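Local coordinates for nisin biosynthesis protein NisC (PDB 2G0D), which is the zinc-dependent cyclase of nisin biosynthesis, closing the thioether (lanthionine-type) rings of the dehydrated precursor peptide, at residues Cys379-Ser384 and Thr393-Ala398; Ser80-Ala85 and Thr370-Gly375. All blocks are in the same frame, centred on the assembly; numbering follows the deposited sequence.

Contact 1 of 2, residues Cys379-Ser384 and Thr393-Ala398; sequences CILVLS and TYWRQA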
ATOM      1  N   CYS A 379       8.308   5.019  -9.904  1.00 27.76           N
ATOM      2  CA  CYS A 379       8.653   4.328 -11.139  1.00 27.62           C
ATOM      3  C   CYS A 379      10.132   3.885 -11.138  1.00 27.05           C
ATOM      4  O   CYS A 379      10.449   2.757 -11.507  1.00 26.82           O
ATOM      5  CB  CYS A 379       8.357   5.247 -12.328  1.00 28.33           C
ATOM      6  SG  CYS A 379       8.637   4.545 -13.959  1.00 30.58           S
ATOM      7  N   ILE A 380      11.020   4.787 -10.738  1.00 25.73           N
ATOM      8  CA  ILE A 380      12.454   4.505 -10.624  1.00 25.43           C
ATOM      9  C   ILE A 380      12.695   3.358  -9.638  1.00 25.75           C
ATOM     10  O   ILE A 380      13.525   2.498  -9.902  1.00 25.55           O
ATOM     11  CB  ILE A 380      13.266   5.773 -10.220  1.00 24.40           C
ATOM     12  CG1 ILE A 380      13.261   6.765 -11.382  1.00 25.25           C
ATOM     13  CG2 ILE A 380      14.694   5.425  -9.801  1.00 24.38           C
ATOM     14  CD1 ILE A 380      13.644   8.216 -11.018  1.00 24.17           C
ATOM     15  N   LEU A 381      11.974   3.351  -8.516  1.00 25.64           N
ATOM     16  CA  LEU A 381      12.090   2.247  -7.566  1.00 26.35           C
ATOM     17  C   LEU A 381      11.795   0.908  -8.226  1.00 26.54           C
ATOM     18  O   LEU A 381      12.561  -0.039  -8.064  1.00 27.19           O
ATOM     19  CB  LEU A 381      11.164   2.433  -6.354  1.00 26.25           C
ATOM     20  CG  LEU A 381      11.817   3.141  -5.154  1.00 27.07           C
ATOM     21  CD1 LEU A 381      10.743   3.833  -4.300  1.00 28.23           C
ATOM     22  CD2 LEU A 381      12.607   2.156  -4.323  1.00 25.58           C
ATOM     23  N   VAL A 382      10.675   0.830  -8.942  1.00 25.90           N
ATOM     24  CA  VAL A 382      10.301  -0.374  -9.679  1.00 25.92           C
ATOM     25  C   VAL A 382      11.429  -0.775 -10.618  1.00 27.03           C
ATOM     26  O   VAL A 382      11.883  -1.925 -10.593  1.00 27.57           O
ATOM     27  CB  VAL A 382       8.979  -0.188 -10.477  1.00 25.83           C
ATOM     28  CG1 VAL A 382       8.611  -1.457 -11.249  1.00 26.25           C
ATOM     29  CG2 VAL A 382       7.800   0.196  -9.556  1.00 24.16           C
ATOM     30  N   LEU A 383      11.886   0.169 -11.445  1.00 27.42           N
ATOM     31  CA  LEU A 383      12.859  -0.128 -12.488  1.00 28.07           C
ATOM     32  C   LEU A 383      14.153  -0.541 -11.835  1.00 28.31           C
ATOM     33  O   LEU A 383      14.850  -1.396 -12.333  1.00 29.26           O
ATOM     34  CB  LEU A 383      13.089   1.107 -13.398  1.00 29.12           C
ATOM     35  CG  LEU A 383      11.988   1.451 -14.427  1.00 28.39           C
ATOM     36  CD1 LEU A 383      12.155   2.874 -14.958  1.00 26.52           C
ATOM     37  CD2 LEU A 383      12.136   0.465 -15.582  1.00 29.22           C
ATOM     38  N   SER A 384      14.475   0.067 -10.704  1.00 28.26           N
ATOM     39  CA  SER A 384      15.758  -0.206 -10.074  1.00 28.48           C
ATOM     40  C   SER A 384      15.850  -1.642  -9.514  1.00 27.81           C
ATOM     41  O   SER A 384      16.920  -2.212  -9.513  1.00 27.13           O
ATOM     42  CB  SER A 384      16.084   0.854  -9.006  1.00 27.61           C
ATOM     43  OG  SER A 384      15.279   0.680  -7.845  1.00 31.19           O
ATOM     44  N   THR A 393      15.866  -1.653   1.172  1.00 28.39           N
ATOM     45  CA  THR A 393      14.878  -0.973   2.012  1.00 28.37           C
ATOM     46  C   THR A 393      13.627  -1.813   2.131  1.00 28.06           C
ATOM     47  O   THR A 393      13.490  -2.820   1.435  1.00 27.31           O
ATOM     48  CB  THR A 393      14.429   0.392   1.395  1.00 28.14           C
ATOM     49  OG1 THR A 393      13.647   0.160   0.213  1.00 28.79           O
ATOM     50  CG2 THR A 393      15.632   1.285   1.032  1.00 27.74           C
ATOM     51  N   TYR A 394      12.679  -1.354   2.958  1.00 27.12           N
ATOM     52  CA  TYR A 394      11.370  -2.003   3.050  1.00 26.79           C
ATOM     53  C   TYR A 394      10.285  -1.286   2.260  1.00 25.67           C
ATOM     54  O   TYR A 394       9.106  -1.349   2.629  1.00 25.55           O
ATOM     55  CB  TYR A 394      10.945  -2.203   4.530  1.00 27.94           C
ATOM     56  CG  TYR A 394      11.896  -3.080   5.324  1.00 28.14           C
ATOM     57  CD1 TYR A 394      11.694  -4.451   5.423  1.00 29.82           C
ATOM     58  CD2 TYR A 394      13.016  -2.531   5.940  1.00 30.76           C
ATOM     59  CE1 TYR A 394      12.591  -5.276   6.147  1.00 30.29           C
ATOM     60  CE2 TYR A 394      13.930  -3.322   6.646  1.00 30.63           C
ATOM     61  CZ  TYR A 394      13.709  -4.690   6.751  1.00 32.12           C
ATOM     62  OH  TYR A 394      14.606  -5.446   7.487  1.00 32.65           O
ATOM     63  N   TRP A 395      10.654  -0.605   1.181  1.00 25.23           N
ATOM     64  CA  TRP A 395       9.675   0.203   0.418  1.00 25.33           C
ATOM     65  C   TRP A 395       8.423  -0.559   0.003  1.00 25.72           C
ATOM     66  O   TRP A 395       7.323   0.008  -0.007  1.00 26.74           O
ATOM     67  CB  TRP A 395      10.297   0.854  -0.831  1.00 25.84           C
ATOM     68  CG  TRP A 395      10.650  -0.085  -1.977  1.00 26.70           C
ATOM     69  CD1 TRP A 395      11.763  -0.901  -2.065  1.00 26.71           C
ATOM     70  CD2 TRP A 395       9.935  -0.251  -3.218  1.00 26.44           C
ATOM     71  NE1 TRP A 395      11.764  -1.556  -3.269  1.00 26.52           N
ATOM     72  CE2 TRP A 395      10.663  -1.185  -3.994  1.00 25.78           C
ATOM     73  CE3 TRP A 395       8.748   0.301  -3.751  1.00 25.64           C
ATOM     74  CZ2 TRP A 395      10.247  -1.591  -5.277  1.00 25.45           C
ATOM     75  CZ3 TRP A 395       8.339  -0.099  -5.027  1.00 25.96           C
ATOM     76  CH2 TRP A 395       9.083  -1.046  -5.771  1.00 25.66           C
ATOM     77  N   ARG A 396       8.593  -1.831  -0.357  1.00 25.48           N
ATOM     78  CA  ARG A 396       7.476  -2.694  -0.814  1.00 26.29           C
ATOM     79  C   ARG A 396       6.350  -2.896   0.188  1.00 26.58           C
ATOM     80  O   ARG A 396       5.200  -3.155  -0.205  1.00 24.73           O
ATOM     81  CB  ARG A 396       8.010  -4.072  -1.266  1.00 25.98           C
ATOM     82  CG  ARG A 396       8.564  -4.062  -2.677  1.00 25.81           C
ATOM     83  CD  ARG A 396       9.354  -5.368  -3.024  1.00 27.67           C
ATOM     84  NE  ARG A 396       9.875  -5.294  -4.402  1.00 26.25           N
ATOM     85  CZ  ARG A 396      10.833  -6.060  -4.928  1.00 26.61           C
ATOM     86  NH1 ARG A 396      11.188  -5.838  -6.197  1.00 24.97           N
ATOM     87  NH2 ARG A 396      11.448  -7.029  -4.215  1.00 21.41           N
ATOM     88  N   GLN A 397       6.698  -2.776   1.481  1.00 27.25           N
ATOM     89  CA  GLN A 397       5.744  -2.855   2.582  1.00 27.45           C
ATOM     90  C   GLN A 397       4.616  -1.861   2.402  1.00 27.56           C
ATOM     91  O   GLN A 397       3.476  -2.143   2.768  1.00 28.68           O
ATOM     92  CB  GLN A 397       6.442  -2.582   3.923  1.00 27.11           C
ATOM     93  CG  GLN A 397       5.756  -3.206   5.153  1.00 29.56           C
ATOM     94  CD  GLN A 397       5.913  -4.753   5.218  1.00 30.65           C
ATOM     95  OE1 GLN A 397       5.331  -5.437   6.095  1.00 32.44           O
ATOM     96  NE2 GLN A 397       6.686  -5.292   4.306  1.00 26.10           N
ATOM     97  N   ALA A 398       4.937  -0.690   1.868  1.00 27.45           N
ATOM     98  CA  ALA A 398       3.962   0.385   1.697  1.00 27.70           C
ATOM     99  C   ALA A 398       2.872   0.029   0.670  1.00 27.78           C
ATOM    100  O   ALA A 398       1.806   0.646   0.648  1.00 27.83           O
ATOM    101  CB  ALA A 398       4.674   1.658   1.274  1.00 27.05           C
TER

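Contact 2 of 2, residues Ser80-Ala85 and Thr370-Gly375; sequences SLYSGA and TGFLEG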
ATOM      1  N   SER A  80       0.083   7.885  10.234  1.00 31.45           N
ATOM      2  CA  SER A  80      -0.317   7.116   9.061  1.00 30.50           C
ATOM      3  C   SER A  80       0.849   6.679   8.158  1.00 29.95           C
ATOM      4  O   SER A  80       1.883   7.333   8.104  1.00 30.04           O
ATOM      5  CB  SER A  80      -1.357   7.900   8.253  1.00 29.76           C
ATOM      6  OG  SER A  80      -0.741   8.829   7.386  1.00 29.69           O
ATOM      7  N   LEU A  81       0.665   5.566   7.460  1.00 30.08           N
ATOM      8  CA  LEU A  81       1.687   5.067   6.521  1.00 29.94           C
ATOM      9  C   LEU A  81       2.064   6.121   5.457  1.00 29.90           C
ATOM     10  O   LEU A  81       3.242   6.393   5.254  1.00 29.62           O
ATOM     11  CB  LEU A  81       1.242   3.758   5.847  1.00 29.23           C
ATOM     12  CG  LEU A  81       2.189   3.084   4.818  1.00 30.48           C
ATOM     13  CD1 LEU A  81       3.533   2.656   5.435  1.00 28.23           C
ATOM     14  CD2 LEU A  81       1.541   1.860   4.159  1.00 30.40           C
ATOM     15  N   TYR A  82       1.067   6.696   4.779  1.00 29.64           N
ATOM     16  CA  TYR A  82       1.347   7.559   3.626  1.00 29.77           C
ATOM     17  C   TYR A  82       1.499   9.039   3.933  1.00 30.25           C
ATOM     18  O   TYR A  82       2.058   9.758   3.119  1.00 31.37           O
ATOM     19  CB  TYR A  82       0.361   7.315   2.470  1.00 28.99           C
ATOM     20  CG  TYR A  82       0.782   6.132   1.612  1.00 28.81           C
ATOM     21  CD1 TYR A  82       0.484   4.837   1.995  1.00 26.65           C
ATOM     22  CD2 TYR A  82       1.506   6.324   0.423  1.00 27.95           C
ATOM     23  CE1 TYR A  82       0.891   3.744   1.225  1.00 26.40           C
ATOM     24  CE2 TYR A  82       1.925   5.243  -0.348  1.00 26.16           C
ATOM     25  CZ  TYR A  82       1.601   3.969   0.047  1.00 27.73           C
ATOM     26  OH  TYR A  82       2.005   2.908  -0.711  1.00 28.59           O
ATOM     27  N   SER A  83       0.997   9.498   5.079  1.00 31.22           N
ATOM     28  CA  SER A  83       1.149  10.922   5.468  1.00 31.91           C
ATOM     29  C   SER A  83       1.847  11.126   6.804  1.00 31.45           C
ATOM     30  O   SER A  83       2.231  12.246   7.112  1.00 32.65           O
ATOM     31  CB  SER A  83      -0.204  11.638   5.535  1.00 31.57           C
ATOM     32  OG  SER A  83      -0.856  11.547   4.303  1.00 33.90           O
ATOM     33  N   GLY A  84       1.981  10.074   7.607  1.00 30.75           N
ATOM     34  CA  GLY A  84       2.415  10.270   8.981  1.00 30.17           C
ATOM     35  C   GLY A  84       3.683   9.559   9.395  1.00 29.63           C
ATOM     36  O   GLY A  84       4.544   9.265   8.565  1.00 29.35           O
ATOM     37  N   ALA A  85       3.785   9.279  10.693  1.00 28.78           N
ATOM     38  CA  ALA A  85       4.994   8.685  11.273  1.00 28.58           C
ATOM     39  C   ALA A  85       5.397   7.323  10.717  1.00 28.20           C
ATOM     40  O   ALA A  85       6.595   7.051  10.597  1.00 28.97           O
ATOM     41  CB  ALA A  85       4.893   8.633  12.827  1.00 28.78           C
ATOM     42  N   THR A 370       7.554  14.320  -8.136  1.00 36.65           N
ATOM     43  CA  THR A 370       8.703  13.442  -8.015  1.00 35.43           C
ATOM     44  C   THR A 370       8.494  12.326  -7.017  1.00 34.35           C
ATOM     45  O   THR A 370       9.344  11.468  -6.896  1.00 33.47           O
ATOM     46  CB  THR A 370       9.972  14.207  -7.572  1.00 35.57           C
ATOM     47  OG1 THR A 370       9.754  14.785  -6.269  1.00 35.67           O
ATOM     48  CG2 THR A 370      10.336  15.276  -8.591  1.00 35.65           C
ATOM     49  N   GLY A 371       7.357  12.347  -6.324  1.00 33.42           N
ATOM     50  CA  GLY A 371       7.112  11.491  -5.172  1.00 32.71           C
ATOM     51  C   GLY A 371       6.766  10.038  -5.482  1.00 32.28           C
ATOM     52  O   GLY A 371       6.607   9.627  -6.648  1.00 32.18           O
ATOM     53  N   PHE A 372       6.613   9.271  -4.410  1.00 30.84           N
ATOM     54  CA  PHE A 372       6.547   7.831  -4.505  1.00 29.31           C
ATOM     55  C   PHE A 372       5.275   7.353  -5.161  1.00 29.86           C
ATOM     56  O   PHE A 372       5.307   6.591  -6.144  1.00 28.72           O
ATOM     57  CB  PHE A 372       6.653   7.217  -3.111  1.00 28.52           C
ATOM     58  CG  PHE A 372       6.346   5.752  -3.087  1.00 28.05           C
ATOM     59  CD1 PHE A 372       7.183   4.845  -3.744  1.00 26.27           C
ATOM     60  CD2 PHE A 372       5.204   5.273  -2.423  1.00 26.64           C
ATOM     61  CE1 PHE A 372       6.879   3.475  -3.728  1.00 29.55           C
ATOM     62  CE2 PHE A 372       4.893   3.939  -2.429  1.00 27.11           C
ATOM     63  CZ  PHE A 372       5.735   3.031  -3.065  1.00 27.57           C
ATOM     64  N   LEU A 373       4.146   7.824  -4.628  1.00 29.38           N
ATOM     65  CA  LEU A 373       2.886   7.190  -4.923  1.00 30.55           C
ATOM     66  C   LEU A 373       2.444   7.459  -6.366  1.00 30.61           C
ATOM     67  O   LEU A 373       1.957   6.558  -7.071  1.00 30.43           O
ATOM     68  CB  LEU A 373       1.821   7.606  -3.877  1.00 29.75           C
ATOM     69  CG  LEU A 373       0.468   6.897  -3.930  1.00 32.53           C
ATOM     70  CD1 LEU A 373       0.592   5.364  -3.875  1.00 31.40           C
ATOM     71  CD2 LEU A 373      -0.497   7.407  -2.835  1.00 30.82           C
ATOM     72  N   GLU A 374       2.610   8.700  -6.801  1.00 30.57           N
ATOM     73  CA  GLU A 374       2.181   9.083  -8.144  1.00 31.21           C
ATOM     74  C   GLU A 374       3.329   9.547  -9.012  1.00 30.63           C
ATOM     75  O   GLU A 374       3.186   9.635 -10.237  1.00 30.38           O
ATOM     76  CB  GLU A 374       1.107  10.180  -8.068  1.00 30.89           C
ATOM     77  CG  GLU A 374      -0.137   9.685  -7.334  1.00 32.98           C
ATOM     78  CD  GLU A 374      -1.391  10.451  -7.690  1.00 35.62           C
ATOM     79  OE1 GLU A 374      -1.286  11.495  -8.341  1.00 37.67           O
ATOM     80  OE2 GLU A 374      -2.492   9.998  -7.325  1.00 37.75           O
ATOM     81  N   GLY A 375       4.459   9.840  -8.367  1.00 30.17           N
ATOM     82  CA  GLY A 375       5.528  10.600  -9.011  1.00 30.50           C
ATOM     83  C   GLY A 375       6.563   9.694  -9.640  1.00 30.14           C
ATOM     84  O   GLY A 375       6.471   8.455  -9.550  1.00 31.16           O
TER

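Contact 1 of 2, residues Cys379-Ser384 and Thr393-Ala398
Leu381, on helix 376-387 of the alpha-toroid, and Trp395, at the start of a 3-10 turn beyond it, carry this buried contact near the C-terminus of the cyclase. The leucine lies along one face of the indole, the two side chains running past each other in opposite directions. Its CD2 methyl makes a CH-pi contact, 3.7 Å from the centroid of the five-membered ring of Trp395 and only 5° off the ring normal. CD1 and CB lie by the six-membered ring instead, Leu381 CB coming 4.0 Å from Trp395 CZ3. On the opposite face sits CG of Arg396, so the indole is sandwiched between a branched chain and the aliphatic root of a basic one; the guanidinium group continues to salt bridges with Glu332 and Asp403. With CG set between its backbone N and carbonyl carbon (chi1 71°), the Trp395 indole extends toward the helix. The far end of the indole then approaches Val382, whose CG2 is 4.2 Å from Trp395 CH2, the side chains crossing nearly at right angles. An ST turn fixes the backbone at the base of the indole: Trp395 N donates to Thr393 OG1 over 3.2 Å. On the helix, Ser384 OG donates a 2.8 Å hydrogen bond to Leu381 O, approaching 31° out of the carbonyl plane.

Contact 2 of 2, residues Ser80-Ala85 and Thr370-Gly375
Close to the zinc site of the alpha-toroid, two loops from distant parts of the chain meet, Tyr82 of one touching Phe372 and Leu373 of the other. Each loop leads into a helix, 85-92 and 376-387 respectively, with Gly84 at the N-cap of the first. Tyr82 contributes the largest share of the buried surface, through its ring. Its hydroxyl end comes to the edge of Phe372, near the plane of that ring, with Tyr82 OH 3.5 Å from Phe372 CE2; Tyr82 CE2 lies in the plane of the phenylalanine as well, 3.9 Å from the same carbon. The polar end of the tyrosine is satisfied elsewhere, by a probable hydrogen bond to Ala398 O. Leu373 crosses Tyr82 at about a right angle and uses both methyls: CD1 is 3.8 Å from Tyr82 CE2, while CD2 is 4.0 Å from Tyr82 CD2. Its CG is anti to the backbone N (chi1 -173°), which directs the fork at the tyrosine. The nearest atom of the Leu373 side chain is about 6 Å from the zinc ion bound by Cys278, Cys324 and His325, so this contact forms part of the surroundings of the metal. Backbone hydrogen bonds tie both Tyr82 and Leu373 to Ser34. Two residues before the tyrosine, Ser80 forms an ST motif, Ser83 N donating to its OG over 3.0 Å with an N-H...O angle of 142°.

Contact 2 precedes contact 1 along the chain: its second segment, 370-375, runs directly into helix 376-387, on which segment 379-384 of contact 1 lies. Their centres are 12 Å apart and the two touch directly. Phe372 joins them, its CE1 packing 3.7 Å from Trp395 CE3 and its CD1 equally close to Leu381 CD1. The Tyr82 hydroxyl adds a polar connection from loop 80-85 to the C-terminal 3-10 turn. An early loop and the C-terminal part of the chain thus meet inside the toroid, consistent with closure of its ring of helices, with contact 2 nearer the zinc than contact 1, whose Val382 side chain is about 14 Å from the metal at its nearest atom.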